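Local coordinates for protein halohydrin epoxidase A (Corynebacterium sp., PDB 4Z9F) that probably catalyses the cofactor-independent, reversible conversion of vicinal halohydrins into epoxides with release of hydrogen halide, on a fold related to short-chain dehydrogenases, at residues R100-F103 with E104-I108; S134-K138 with K139-Y143; Q115-I118 with A119-A123; E92-S95 with E96-R100; R61-D64 with A65-H69. The protein carries 1 engineered substitution. All coordinates share one frame; numbering follows the deposited sequence.

Interaction 1: R100-F103 with E104-I108; sequences RQVF and EALSI
Arg100 O takes the backbone N of Glu104 at 2.7 Å and a water as second donor. This water, 2.8 Å from Arg100 O, spends its other hydrogen on Glu104 OE2 at 2.9 Å; the bend of the Glu104 chain at chi2 (71°) sets the carboxylate within one water of the preceding turn. The charged ends of Arg100 and Glu104 turn outward and pair reciprocally with Glu104 and Arg100 of the second subunit. Gln101 O continues the helix with Ala105 N, 3.0 Å away. This is the N-terminal half of helix 96-123, the long helix that in the short-chain dehydrogenase fold lies beside helix 147-165 and meets its counterpart in a neighbouring subunit. Val102 CG1 and Leu106 CD1, 4.1 Å apart, belong to side chains that cross obliquely and both rest on Ala150 of helix 147-165. At Phe103 the winding widens into a pi-type turn: Phe103 O accepts from Ser107 N at 2.7 Å and, from the opposite face of the carbonyl plane, from Ile108 N at 2.8 Å, the latter the straighter bond (163°). Ser107 OG sits 3.8 Å from Phe103 CD2, obliquely to the ring, and is hydrogen-bonded to Ala150 O.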
loop_
_atom_site.group_PDB
_atom_site.type_symbol
_atom_site.label_atom_id
_atom_site.label_comp_id
_atom_site.label_asym_id
_atom_site.label_seq_id
_atom_site.Cartn_x
_atom_site.Cartn_y
_atom_site.Cartn_z
ATOM N N ARG C 100 -10.887 -24.828 -0.185
ATOM C CA ARG C 100 -11.421 -24.592 -1.522
ATOM C C ARG C 100 -12.739 -23.830 -1.468
ATOM O O ARG C 100 -12.995 -22.968 -2.317
ATOM C CB ARG C 100 -11.587 -25.915 -2.266
ATOM C CG ARG C 100 -10.254 -26.568 -2.608
ATOM C CD ARG C 100 -10.414 -27.825 -3.448
ATOM N NE ARG C 100 -9.126 -28.491 -3.635
ATOM C CZ ARG C 100 -8.225 -28.122 -4.540
ATOM N NH1 ARG C 100 -8.481 -27.096 -5.340
ATOM N NH2 ARG C 100 -7.069 -28.775 -4.642
ATOM N N GLN C 101 -13.592 -24.128 -0.483
ATOM C CA GLN C 101 -14.859 -23.407 -0.399
ATOM C C GLN C 101 -14.647 -21.932 -0.086
ATOM O O GLN C 101 -15.459 -21.089 -0.483
ATOM C CB GLN C 101 -15.767 -24.026 0.660
ATOM C CG GLN C 101 -17.092 -23.297 0.767
ATOM C CD GLN C 101 -17.998 -23.897 1.801
ATOM O OE1 GLN C 101 -17.654 -24.895 2.434
ATOM N NE2 GLN C 101 -19.155 -23.285 1.998
ATOM N N VAL C 102 -13.585 -21.605 0.647
ATOM C CA VAL C 102 -13.303 -20.203 0.934
ATOM C C VAL C 102 -12.992 -19.461 -0.357
ATOM O O VAL C 102 -13.535 -18.379 -0.626
ATOM C CB VAL C 102 -12.150 -20.087 1.945
ATOM C CG1 VAL C 102 -11.662 -18.643 2.031
ATOM C CG2 VAL C 102 -12.605 -20.603 3.303
ATOM N N PHE C 103 -12.114 -20.035 -1.177
ATOM C CA PHE C 103 -11.784 -19.409 -2.449
ATOM C C PHE C 103 -12.965 -19.455 -3.404
ATOM O O PHE C 103 -13.216 -18.486 -4.129
ATOM C CB PHE C 103 -10.555 -20.074 -3.059
ATOM C CG PHE C 103 -9.271 -19.569 -2.481
ATOM C CD1 PHE C 103 -8.762 -20.118 -1.319
ATOM C CD2 PHE C 103 -8.597 -18.510 -3.075
ATOM C CE1 PHE C 103 -7.585 -19.643 -0.772
ATOM C CE2 PHE C 103 -7.417 -18.035 -2.532
ATOM C CZ PHE C 103 -6.914 -18.604 -1.379
ATOM N N GLU C 104 -13.721 -20.556 -3.389
ATOM C CA GLU C 104 -14.880 -20.659 -4.269
ATOM C C GLU C 104 -15.858 -19.523 -4.013
ATOM O O GLU C 104 -16.274 -18.828 -4.945
ATOM C CB GLU C 104 -15.572 -22.009 -4.088
ATOM C CG GLU C 104 -16.576 -22.325 -5.197
ATOM C CD GLU C 104 -15.914 -22.633 -6.525
ATOM O OE1 GLU C 104 -16.538 -22.369 -7.580
ATOM O OE2 GLU C 104 -14.776 -23.149 -6.525
ATOM N N ALA C 105 -16.203 -19.285 -2.742
ATOM C CA ALA C 105 -17.225 -18.286 -2.431
ATOM C C ALA C 105 -16.703 -16.860 -2.593
ATOM O O ALA C 105 -17.452 -15.955 -2.992
ATOM C CB ALA C 105 -17.751 -18.489 -1.003
ATOM N N LEU C 106 -15.432 -16.626 -2.264
ATOM C CA LEU C 106 -14.944 -15.258 -2.184
ATOM C C LEU C 106 -14.116 -14.826 -3.383
ATOM O O LEU C 106 -13.936 -13.617 -3.576
ATOM C CB LEU C 106 -14.116 -15.066 -0.907
ATOM C CG LEU C 106 -14.849 -15.507 0.360
ATOM C CD1 LEU C 106 -13.935 -15.313 1.536
ATOM C CD2 LEU C 106 -16.160 -14.725 0.532
ATOM N N SER C 107 -13.641 -15.772 -4.202
ATOM C CA SER C 107 -12.754 -15.450 -5.314
ATOM C C SER C 107 -13.258 -16.012 -6.636
ATOM O O SER C 107 -13.291 -15.293 -7.639
ATOM C CB SER C 107 -11.348 -15.976 -5.035
ATOM O OG SER C 107 -10.938 -15.608 -3.722
ATOM N N ILE C 108 -13.626 -17.293 -6.665
ATOM C CA ILE C 108 -14.036 -17.898 -7.931
ATOM C C ILE C 108 -15.436 -17.439 -8.323
ATOM O O ILE C 108 -15.669 -17.022 -9.466
ATOM C CB ILE C 108 -13.938 -19.427 -7.855
ATOM C CG1 ILE C 108 -12.508 -19.857 -7.535
ATOM C CG2 ILE C 108 -14.375 -20.043 -9.188
ATOM C CD1 ILE C 108 -11.514 -19.594 -8.648
HETATM O O HOH W 1 -12.354 -22.922 -5.006
#

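Interaction 2: S134-K138 with K139-Y143; sequences SSVGK and KPLAY
A single 3-10 turn opens the loop that leads from strand 127-132 to helix 147-165, and its carbonyls hold the chain as it swings out: Ser135 O accepts Lys138 N at 3.0 Å and then Lys139 N at 3.1 Å. Ser134 starts the turn as an ST turn, its OG receiving Val136 N at 3.3 Å. Past the turn, Lys139 O points back to Val136, whose CA-H group meets it almost head-on (CA to O 3.1 Å, angle at hydrogen 166°). A water closes the same gap further out. It lies 2.8 Å from Ser135 OG, donates to Lys139 O at 2.9 Å and accepts from Lys139 NZ at 2.7 Å, so backbone and side chain of one lysine share it. Lys139 can curl round to the water because its chain bends at chi2 and chi3; the ammonium is also bonded to Tyr242 OH. Lys138 goes another way, to a salt bridge with Glu159. On the apolar side Val136 CG1, anti to the carbonyl carbon (chi1 -63°), touches Leu141 CD1 at 3.7 Å, the two side chains crossing at about a right angle. Leu141 O is held by Ser160 of the second subunit. Ser134 packs on Tyr147 and Arg151, an assembly consistent with the Ser-Tyr-Arg triad of halohydrin dehalogenases, placed as in the short-chain dehydrogenase fold at the carboxyl end of a central parallel strand.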
loop_
_atom_site.group_PDB
_atom_site.type_symbol
_atom_site.label_atom_id
_atom_site.label_comp_id
_atom_site.label_asym_id
_atom_site.label_seq_id
_atom_site.Cartn_x
_atom_site.Cartn_y
_atom_site.Cartn_z
ATOM N N SER C 134 -13.512 -7.070 2.045
ATOM C CA SER C 134 -13.262 -7.019 3.479
ATOM C C SER C 134 -12.062 -6.117 3.706
ATOM O O SER C 134 -11.249 -5.916 2.802
ATOM C CB SER C 134 -12.989 -8.406 4.055
ATOM O OG SER C 134 -12.606 -8.290 5.415
ATOM N N SER C 135 -11.943 -5.593 4.929
ATOM C CA SER C 135 -10.731 -4.848 5.251
ATOM C C SER C 135 -9.492 -5.703 5.026
ATOM O O SER C 135 -8.435 -5.179 4.643
ATOM C CB SER C 135 -10.776 -4.342 6.695
ATOM O OG SER C 135 -10.692 -5.419 7.607
ATOM N N VAL C 136 -9.597 -7.023 5.235
ATOM C CA VAL C 136 -8.436 -7.894 5.049
ATOM C C VAL C 136 -8.105 -8.100 3.582
ATOM O O VAL C 136 -7.117 -8.766 3.270
ATOM C CB VAL C 136 -8.589 -9.275 5.724
ATOM C CG1 VAL C 136 -8.717 -9.109 7.230
ATOM C CG2 VAL C 136 -9.783 -10.058 5.147
ATOM N N GLY C 137 -8.898 -7.545 2.668
ATOM C CA GLY C 137 -8.447 -7.487 1.292
ATOM C C GLY C 137 -7.235 -6.597 1.095
ATOM O O GLY C 137 -6.569 -6.692 0.057
ATOM N N LYS C 138 -6.937 -5.730 2.069
ATOM C CA LYS C 138 -5.805 -4.814 1.986
ATOM C C LYS C 138 -4.871 -4.924 3.190
ATOM O O LYS C 138 -3.669 -4.697 3.048
ATOM C CB LYS C 138 -6.305 -3.373 1.847
ATOM C CG LYS C 138 -6.700 -3.015 0.425
ATOM C CD LYS C 138 -5.467 -2.732 -0.413
ATOM C CE LYS C 138 -5.832 -2.471 -1.869
ATOM N NZ LYS C 138 -4.619 -2.337 -2.713
ATOM N N LYS C 139 -5.396 -5.238 4.375
ATOM C CA LYS C 139 -4.583 -5.286 5.595
ATOM C C LYS C 139 -4.831 -6.600 6.311
ATOM O O LYS C 139 -5.986 -6.889 6.695
ATOM C CB LYS C 139 -4.877 -4.083 6.502
ATOM C CG LYS C 139 -3.908 -3.888 7.696
ATOM C CD LYS C 139 -4.413 -4.630 8.936
ATOM C CE LYS C 139 -5.574 -3.897 9.621
ATOM N NZ LYS C 139 -6.475 -4.797 10.416
ATOM N N PRO C 140 -3.792 -7.408 6.534
ATOM C CA PRO C 140 -3.970 -8.763 7.064
ATOM C C PRO C 140 -4.335 -8.746 8.542
ATOM O O PRO C 140 -4.033 -7.799 9.274
ATOM C CB PRO C 140 -2.589 -9.393 6.856
ATOM C CG PRO C 140 -1.646 -8.205 7.028
ATOM C CD PRO C 140 -2.370 -7.050 6.386
ATOM N N LEU C 141 -5.005 -9.819 8.964
ATOM C CA LEU C 141 -5.365 -10.083 10.355
ATOM C C LEU C 141 -5.009 -11.523 10.699
ATOM O O LEU C 141 -5.235 -12.433 9.896
ATOM C CB LEU C 141 -6.861 -9.847 10.603
ATOM C CG LEU C 141 -7.233 -8.373 10.674
ATOM C CD1 LEU C 141 -8.727 -8.162 10.815
ATOM C CD2 LEU C 141 -6.498 -7.739 11.839
ATOM N N ALA C 142 -4.486 -11.725 11.918
ATOM C CA ALA C 142 -3.969 -13.035 12.315
ATOM C C ALA C 142 -4.999 -14.148 12.157
ATOM O O ALA C 142 -4.638 -15.284 11.832
ATOM C CB ALA C 142 -3.486 -12.999 13.766
ATOM N N TYR C 143 -6.268 -13.853 12.388
ATOM C CA TYR C 143 -7.269 -14.907 12.457
ATOM C C TYR C 143 -7.986 -15.132 11.133
ATOM O O TYR C 143 -8.934 -15.924 11.087
ATOM C CB TYR C 143 -8.274 -14.604 13.566
ATOM C CG TYR C 143 -8.697 -13.150 13.657
ATOM C CD1 TYR C 143 -9.753 -12.661 12.893
ATOM C CD2 TYR C 143 -8.058 -12.271 14.535
ATOM C CE1 TYR C 143 -10.161 -11.333 12.986
ATOM C CE2 TYR C 143 -8.456 -10.940 14.635
ATOM C CZ TYR C 143 -9.512 -10.480 13.858
ATOM O OH TYR C 143 -9.912 -9.167 13.950
HETATM O O HOH W 2 -8.015 -5.591 8.336
#

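Interaction 3: Q115-I118 with A119-A123; sequences QSAI and APLRA
Ala119 N reaches back to Gln115 O through a water instead of directly: it donates to the water at 3.1 Å, and the water donates to Gln115 O at 2.6 Å. The next residue probably accounts for this opening. Pro120 has no N-H to offer the preceding turn, and its ring fills the place of that bond, with CD 3.4 Å from Ser116 O and 3.3 Å from Ala117 O. The helix is kinked here, and the water bridges the turn one residue earlier, between Gln115 O and Ala119 N. Regular winding resumes at Leu121, whose N bonds to Ala117 O at 2.9 Å. This is the C-terminal end of helix 96-123, where it lies over the parallel sheet of the Rossmann-type fold: Leu121 faces strands 73-79, 127-132 and 170-177, while the Pro120 ring meets Val63 of helix 62-67. Leu121 CD2 also touches Ala117 CB at 4.1 Å, adding to the same buried layer. Arg122 N then bonds to Ile118 O at 2.8 Å. With CG anti to the backbone N (chi1 172°) and a bend at chi3 (52°), the Arg122 chain brings its guanidinium back beside Ile118, whose CG2 comes obliquely to 3.6 Å from Arg122 NH1. The charge is shared between Asp168 of the same chain and Glu92 of the second subunit.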
loop_
_atom_site.group_PDB
_atom_site.type_symbol
_atom_site.label_atom_id
_atom_site.label_comp_id
_atom_site.label_asym_id
_atom_site.label_seq_id
_atom_site.Cartn_x
_atom_site.Cartn_y
_atom_site.Cartn_z
ATOM N N GLN C 115 -17.069 -12.436 -15.325
ATOM C CA GLN C 115 -16.806 -12.925 -16.680
ATOM C C GLN C 115 -18.082 -12.927 -17.505
ATOM O O GLN C 115 -18.099 -12.453 -18.647
ATOM C CB GLN C 115 -16.194 -14.335 -16.636
ATOM C CG GLN C 115 -15.952 -14.973 -18.010
ATOM C CD GLN C 115 -15.400 -16.403 -17.948
ATOM O OE1 GLN C 115 -15.977 -17.279 -17.304
ATOM N NE2 GLN C 115 -14.279 -16.642 -18.646
ATOM N N SER C 116 -19.166 -13.459 -16.928
ATOM C CA SER C 116 -20.455 -13.527 -17.611
ATOM C C SER C 116 -21.053 -12.150 -17.861
ATOM O O SER C 116 -21.888 -12.005 -18.753
ATOM C CB SER C 116 -21.442 -14.364 -16.783
ATOM O OG SER C 116 -21.913 -13.635 -15.656
ATOM N N ALA C 117 -20.639 -11.135 -17.107
ATOM C CA ALA C 117 -21.268 -9.820 -17.192
ATOM C C ALA C 117 -20.632 -8.905 -18.236
ATOM O O ALA C 117 -21.288 -7.958 -18.685
ATOM C CB ALA C 117 -21.215 -9.132 -15.820
ATOM N N ILE C 118 -19.386 -9.171 -18.640
ATOM C CA ILE C 118 -18.639 -8.204 -19.453
ATOM C C ILE C 118 -19.340 -7.967 -20.788
ATOM O O ILE C 118 -19.596 -6.821 -21.181
ATOM C CB ILE C 118 -17.183 -8.672 -19.652
ATOM C CG1 ILE C 118 -16.416 -8.647 -18.323
ATOM C CG2 ILE C 118 -16.462 -7.806 -20.684
ATOM C CD1 ILE C 118 -15.018 -9.277 -18.402
ATOM N N ALA C 119 -19.675 -9.040 -21.495
ATOM C CA ALA C 119 -20.240 -8.852 -22.832
ATOM C C ALA C 119 -21.559 -8.094 -22.789
ATOM O O ALA C 119 -21.672 -7.068 -23.485
ATOM C CB ALA C 119 -20.370 -10.205 -23.544
ATOM N N PRO C 120 -22.567 -8.491 -21.993
ATOM C CA PRO C 120 -23.818 -7.721 -21.995
ATOM C C PRO C 120 -23.654 -6.324 -21.441
ATOM O O PRO C 120 -24.322 -5.400 -21.919
ATOM C CB PRO C 120 -24.768 -8.565 -21.129
ATOM C CG PRO C 120 -23.884 -9.428 -20.307
ATOM C CD PRO C 120 -22.686 -9.712 -21.172
ATOM N N LEU C 121 -22.789 -6.138 -20.445
ATOM C CA LEU C 121 -22.572 -4.795 -19.910
ATOM C C LEU C 121 -21.884 -3.890 -20.932
ATOM O O LEU C 121 -22.199 -2.699 -21.027
ATOM C CB LEU C 121 -21.755 -4.885 -18.619
ATOM C CG LEU C 121 -22.529 -4.815 -17.301
ATOM C CD1 LEU C 121 -23.667 -5.787 -17.269
ATOM C CD2 LEU C 121 -21.592 -5.058 -16.126
ATOM N N ARG C 122 -20.936 -4.429 -21.704
ATOM C CA ARG C 122 -20.316 -3.618 -22.750
ATOM C C ARG C 122 -21.338 -3.220 -23.806
ATOM O O ARG C 122 -21.404 -2.056 -24.214
ATOM C CB ARG C 122 -19.146 -4.362 -23.399
ATOM C CG ARG C 122 -18.608 -3.618 -24.633
ATOM C CD ARG C 122 -17.141 -3.886 -24.874
ATOM N NE ARG C 122 -16.886 -5.315 -24.908
ATOM C CZ ARG C 122 -16.032 -5.959 -24.124
ATOM N NH1 ARG C 122 -15.911 -7.267 -24.250
ATOM N NH2 ARG C 122 -15.300 -5.310 -23.226
ATOM N N ALA C 123 -22.151 -4.182 -24.255
ATOM C CA ALA C 123 -23.144 -3.896 -25.291
ATOM C C ALA C 123 -24.125 -2.816 -24.845
ATOM O O ALA C 123 -24.555 -1.983 -25.653
ATOM C CB ALA C 123 -23.890 -5.176 -25.674
HETATM O O HOH W 3 -19.269 -12.078 -20.980
#

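Interaction 4: E92-S95 with E96-R100; sequences EGTS and EADIR
Ser95 O receives two backbone donors of the first helical turn: Ile99 N at 3.1 Å, nearly straight at 173°, and Asp98 N, also at 3.1 Å but weakly, with an angle of only 120°. Ser95 is the N-cap of helix 96-123. Its side chain supplies the cap, OG accepting Asp98 N at 3.1 Å; the chi1 of 70°, which tucks OG between the backbone N and the carbonyl carbon, brings the oxygen over the open end of the helix. Asp98 N is thus shared by Ser95 OG and, weakly, Ser95 O. The return bond of a capping box is made here by a water, which accepts Ser95 N at 2.9 Å and donates to Asp98 OD2 at 2.8 Å. Just before the cap, Thr94 CG2 lies 3.6 Å from Asp98 CB, the two side chains crossing at about a right angle, and also rests against Ile99. Thr94 OG1 faces the other way, to Pro90 O, while Thr94 O takes Gln115 of the second subunit. One turn into the helix, Arg100 grips Glu96 side-on in a salt bridge. Both bonds fall on one oxygen, Glu96 OE2, in the guanidinium plane: Arg100 NH2 is 2.9 Å away on the anti lone pair, and Arg100 NE 3.1 Å.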
loop_
_atom_site.group_PDB
_atom_site.type_symbol
_atom_site.label_atom_id
_atom_site.label_comp_id
_atom_site.label_asym_id
_atom_site.label_seq_id
_atom_site.Cartn_x
_atom_site.Cartn_y
_atom_site.Cartn_z
ATOM N N GLU C 92 -3.787 -24.526 9.993
ATOM C CA GLU C 92 -3.593 -25.877 10.510
ATOM C C GLU C 92 -4.926 -26.559 10.792
ATOM O O GLU C 92 -5.799 -25.986 11.447
ATOM C CB GLU C 92 -2.771 -25.836 11.792
ATOM C CG GLU C 92 -1.306 -25.611 11.594
ATOM C CD GLU C 92 -0.553 -25.736 12.894
ATOM O OE1 GLU C 92 -0.539 -24.759 13.670
ATOM O OE2 GLU C 92 0.001 -26.829 13.145
ATOM N N GLY C 93 -5.074 -27.798 10.329
ATOM C CA GLY C 93 -6.247 -28.581 10.668
ATOM C C GLY C 93 -7.482 -28.311 9.838
ATOM O O GLY C 93 -8.487 -29.017 10.005
ATOM N N THR C 94 -7.454 -27.320 8.954
ATOM C CA THR C 94 -8.599 -27.050 8.098
ATOM C C THR C 94 -8.582 -27.990 6.895
ATOM O O THR C 94 -7.536 -28.219 6.280
ATOM C CB THR C 94 -8.595 -25.583 7.650
ATOM O OG1 THR C 94 -8.699 -24.725 8.796
ATOM C CG2 THR C 94 -9.761 -25.292 6.718
ATOM N N SER C 95 -9.746 -28.558 6.574
ATOM C CA SER C 95 -9.839 -29.516 5.481
ATOM C C SER C 95 -9.605 -28.843 4.134
ATOM O O SER C 95 -9.879 -27.654 3.952
ATOM C CB SER C 95 -11.211 -30.188 5.464
ATOM O OG SER C 95 -12.206 -29.259 5.078
ATOM N N GLU C 96 -9.093 -29.632 3.185
ATOM C CA GLU C 96 -8.952 -29.156 1.813
ATOM C C GLU C 96 -10.267 -28.595 1.293
ATOM O O GLU C 96 -10.287 -27.552 0.629
ATOM C CB GLU C 96 -8.458 -30.294 0.912
ATOM C CG GLU C 96 -8.185 -29.866 -0.517
ATOM C CD GLU C 96 -7.452 -30.919 -1.329
ATOM O OE1 GLU C 96 -7.047 -31.960 -0.761
ATOM O OE2 GLU C 96 -7.272 -30.707 -2.541
ATOM N N ALA C 97 -11.383 -29.263 1.606
ATOM C CA ALA C 97 -12.678 -28.833 1.087
ATOM C C ALA C 97 -13.056 -27.455 1.611
ATOM O O ALA C 97 -13.660 -26.650 0.889
ATOM C CB ALA C 97 -13.757 -29.855 1.452
ATOM N N ASP C 98 -12.725 -27.170 2.871
ATOM C CA ASP C 98 -13.027 -25.859 3.433
ATOM C C ASP C 98 -12.145 -24.775 2.815
ATOM O O ASP C 98 -12.633 -23.690 2.484
ATOM C CB ASP C 98 -12.868 -25.899 4.953
ATOM C CG ASP C 98 -14.051 -26.561 5.658
ATOM O OD1 ASP C 98 -14.946 -27.104 4.967
ATOM O OD2 ASP C 98 -14.073 -26.541 6.912
ATOM N N ILE C 99 -10.844 -25.048 2.660
ATOM C CA ILE C 99 -9.958 -24.119 1.952
ATOM C C ILE C 99 -10.528 -23.792 0.578
ATOM O O ILE C 99 -10.659 -22.624 0.195
ATOM C CB ILE C 99 -8.541 -24.705 1.833
ATOM C CG1 ILE C 99 -7.870 -24.849 3.209
ATOM C CG2 ILE C 99 -7.691 -23.842 0.911
ATOM C CD1 ILE C 99 -6.622 -25.724 3.170
ATOM N N ARG C 100 -10.887 -24.828 -0.185
ATOM C CA ARG C 100 -11.421 -24.592 -1.522
ATOM C C ARG C 100 -12.739 -23.830 -1.468
ATOM O O ARG C 100 -12.995 -22.968 -2.317
ATOM C CB ARG C 100 -11.587 -25.915 -2.266
ATOM C CG ARG C 100 -10.254 -26.568 -2.608
ATOM C CD ARG C 100 -10.414 -27.825 -3.448
ATOM N NE ARG C 100 -9.126 -28.491 -3.635
ATOM C CZ ARG C 100 -8.225 -28.122 -4.540
ATOM N NH1 ARG C 100 -8.481 -27.096 -5.340
ATOM N NH2 ARG C 100 -7.069 -28.775 -4.642
HETATM O O HOH W 4 -12.094 -28.029 8.255
#

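Interaction 5: R61-D64 with A65-H69; sequences RLVD and ATLQH
Leu62 O is gripped twice by Thr66, by the hydroxyl OG1 at 2.6 Å and by the backbone N at 2.9 Å, the two donors arriving from opposite faces of the carbonyl plane. With OG1 anti to its own carbonyl carbon (chi1 -54°), Thr66 turns the hydroxyl back up the helix, where its hydrogen goes to Leu62 O. Ala65 N to Arg61 O at 3.1 Å and Leu67 N to Val63 O at 2.9 Å complete the regular turns. Toward the C-terminus the pattern slackens: Gln68 N to Asp64 O, 3.2 Å, is a weak bond, and the His69 ring adds another weak one from ND1 to Ala65 O. This short helix, 62-67, leads into strand 73-79 of the Rossmann-type fold and lies on the parallel sheet beside helix 96-123. Leu62 and Thr66 face Leu5 of strand 3-6, and Val63 packs against Leu113 of the neighbouring helix and Ile73 of strand 73-79. Val63 and Leu67 run side by side and point the same way, with Val63 CG1 3.6 Å from Leu67 CD2. That Leu67 methyl also presses on Val63 O at 3.3 Å, in a side chain whose chi2 is nearly eclipsed at -9°.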
loop_
_atom_site.group_PDB
_atom_site.type_symbol
_atom_site.label_atom_id
_atom_site.label_comp_id
_atom_site.label_asym_id
_atom_site.label_seq_id
_atom_site.Cartn_x
_atom_site.Cartn_y
_atom_site.Cartn_z
ATOM N N ARG C 61 -24.865 -17.608 -14.379
ATOM C CA ARG C 61 -26.207 -17.485 -14.930
ATOM C C ARG C 61 -26.995 -16.316 -14.360
ATOM O O ARG C 61 -28.078 -16.014 -14.874
ATOM C CB ARG C 61 -26.985 -18.794 -14.716
ATOM C CG ARG C 61 -26.468 -19.939 -15.583
ATOM C CD ARG C 61 -26.963 -21.296 -15.118
ATOM N NE ARG C 61 -26.463 -22.366 -15.980
ATOM C CZ ARG C 61 -27.044 -23.556 -16.114
ATOM N NH1 ARG C 61 -28.150 -23.842 -15.436
ATOM N NH2 ARG C 61 -26.513 -24.464 -16.925
ATOM N N LEU C 62 -26.471 -15.625 -13.345
ATOM C CA LEU C 62 -27.229 -14.554 -12.704
ATOM C C LEU C 62 -27.485 -13.381 -13.637
ATOM O O LEU C 62 -28.523 -12.718 -13.524
ATOM C CB LEU C 62 -26.489 -14.058 -11.460
ATOM C CG LEU C 62 -26.340 -15.102 -10.363
ATOM C CD1 LEU C 62 -25.579 -14.491 -9.209
ATOM C CD2 LEU C 62 -27.723 -15.615 -9.923
ATOM N N VAL C 63 -26.551 -13.078 -14.536
ATOM C CA VAL C 63 -26.733 -11.899 -15.376
ATOM C C VAL C 63 -27.859 -12.136 -16.377
ATOM O O VAL C 63 -28.747 -11.294 -16.538
ATOM C CB VAL C 63 -25.415 -11.513 -16.071
ATOM C CG1 VAL C 63 -25.661 -10.454 -17.128
ATOM C CG2 VAL C 63 -24.404 -11.000 -15.043
ATOM N N ASP C 64 -27.853 -13.292 -17.042
ATOM C CA ASP C 64 -28.922 -13.584 -17.999
ATOM C C ASP C 64 -30.276 -13.647 -17.297
ATOM O O ASP C 64 -31.273 -13.124 -17.808
ATOM C CB ASP C 64 -28.628 -14.890 -18.741
ATOM C CG ASP C 64 -27.581 -14.726 -19.843
ATOM O OD1 ASP C 64 -27.389 -13.598 -20.348
ATOM O OD2 ASP C 64 -26.947 -15.743 -20.212
ATOM N N ALA C 65 -30.324 -14.248 -16.104
ATOM C CA ALA C 65 -31.570 -14.273 -15.339
ATOM C C ALA C 65 -32.029 -12.868 -14.972
ATOM O O ALA C 65 -33.226 -12.559 -15.045
ATOM C CB ALA C 65 -31.403 -15.121 -14.081
ATOM N N THR C 66 -31.097 -12.002 -14.565
ATOM C CA THR C 66 -31.454 -10.613 -14.298
ATOM C C THR C 66 -32.030 -9.952 -15.543
ATOM O O THR C 66 -32.969 -9.151 -15.454
ATOM C CB THR C 66 -30.233 -9.833 -13.809
ATOM O OG1 THR C 66 -29.665 -10.511 -12.683
ATOM C CG2 THR C 66 -30.629 -8.422 -13.403
ATOM N N LEU C 67 -31.477 -10.278 -16.713
ATOM C CA LEU C 67 -31.890 -9.613 -17.943
ATOM C C LEU C 67 -33.265 -10.065 -18.412
ATOM O O LEU C 67 -33.835 -9.428 -19.308
ATOM C CB LEU C 67 -30.844 -9.838 -19.045
ATOM C CG LEU C 67 -29.829 -8.725 -19.369
ATOM C CD1 LEU C 67 -30.112 -7.400 -18.668
ATOM C CD2 LEU C 67 -28.414 -9.182 -19.095
ATOM N N GLN C 68 -33.817 -11.131 -17.823
ATOM C CA GLN C 68 -35.221 -11.454 -18.053
ATOM C C GLN C 68 -36.161 -10.428 -17.434
ATOM O O GLN C 68 -37.367 -10.497 -17.686
ATOM C CB GLN C 68 -35.551 -12.848 -17.498
ATOM C CG GLN C 68 -34.922 -14.023 -18.253
ATOM C CD GLN C 68 -35.603 -14.327 -19.592
ATOM O OE1 GLN C 68 -35.865 -13.430 -20.401
ATOM N NE2 GLN C 68 -35.902 -15.602 -19.820
ATOM N N HIS C 69 -35.646 -9.478 -16.644
ATOM C CA HIS C 69 -36.479 -8.519 -15.928
ATOM C C HIS C 69 -36.230 -7.071 -16.338
ATOM O O HIS C 69 -36.777 -6.162 -15.709
ATOM C CB HIS C 69 -36.282 -8.671 -14.416
ATOM C CG HIS C 69 -36.712 -10.002 -13.881
ATOM N ND1 HIS C 69 -35.834 -11.041 -13.669
ATOM C CD2 HIS C 69 -37.932 -10.462 -13.517
ATOM C CE1 HIS C 69 -36.490 -12.085 -13.195
ATOM N NE2 HIS C 69 -37.766 -11.759 -13.095
#

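Overall arrangement
Interactions 4, 1 and 3 follow one another along helix 96-123. The capped start (interaction 4) shares Arg100 with the pi-type turn of interaction 1, their centres 12 Å apart, and the proline kink of interaction 3 lies about 33 Å from the cap, centre to centre. Far apart in one chain, the loop before the cap and the kinked end come together across the interface with the second subunit, which interaction 1 also touches. Interaction 5 sits beside the far end of the helix: Val63 CG1 touches Pro120 CG at 3.8 Å. Interaction 2, across the chain's centre from interaction 5 and about 16 Å from interaction 1 (centres), carries the probable active-site serine, Ser134; helix 147-165, touched by interactions 1 and 2, carries the other two probable catalytic residues.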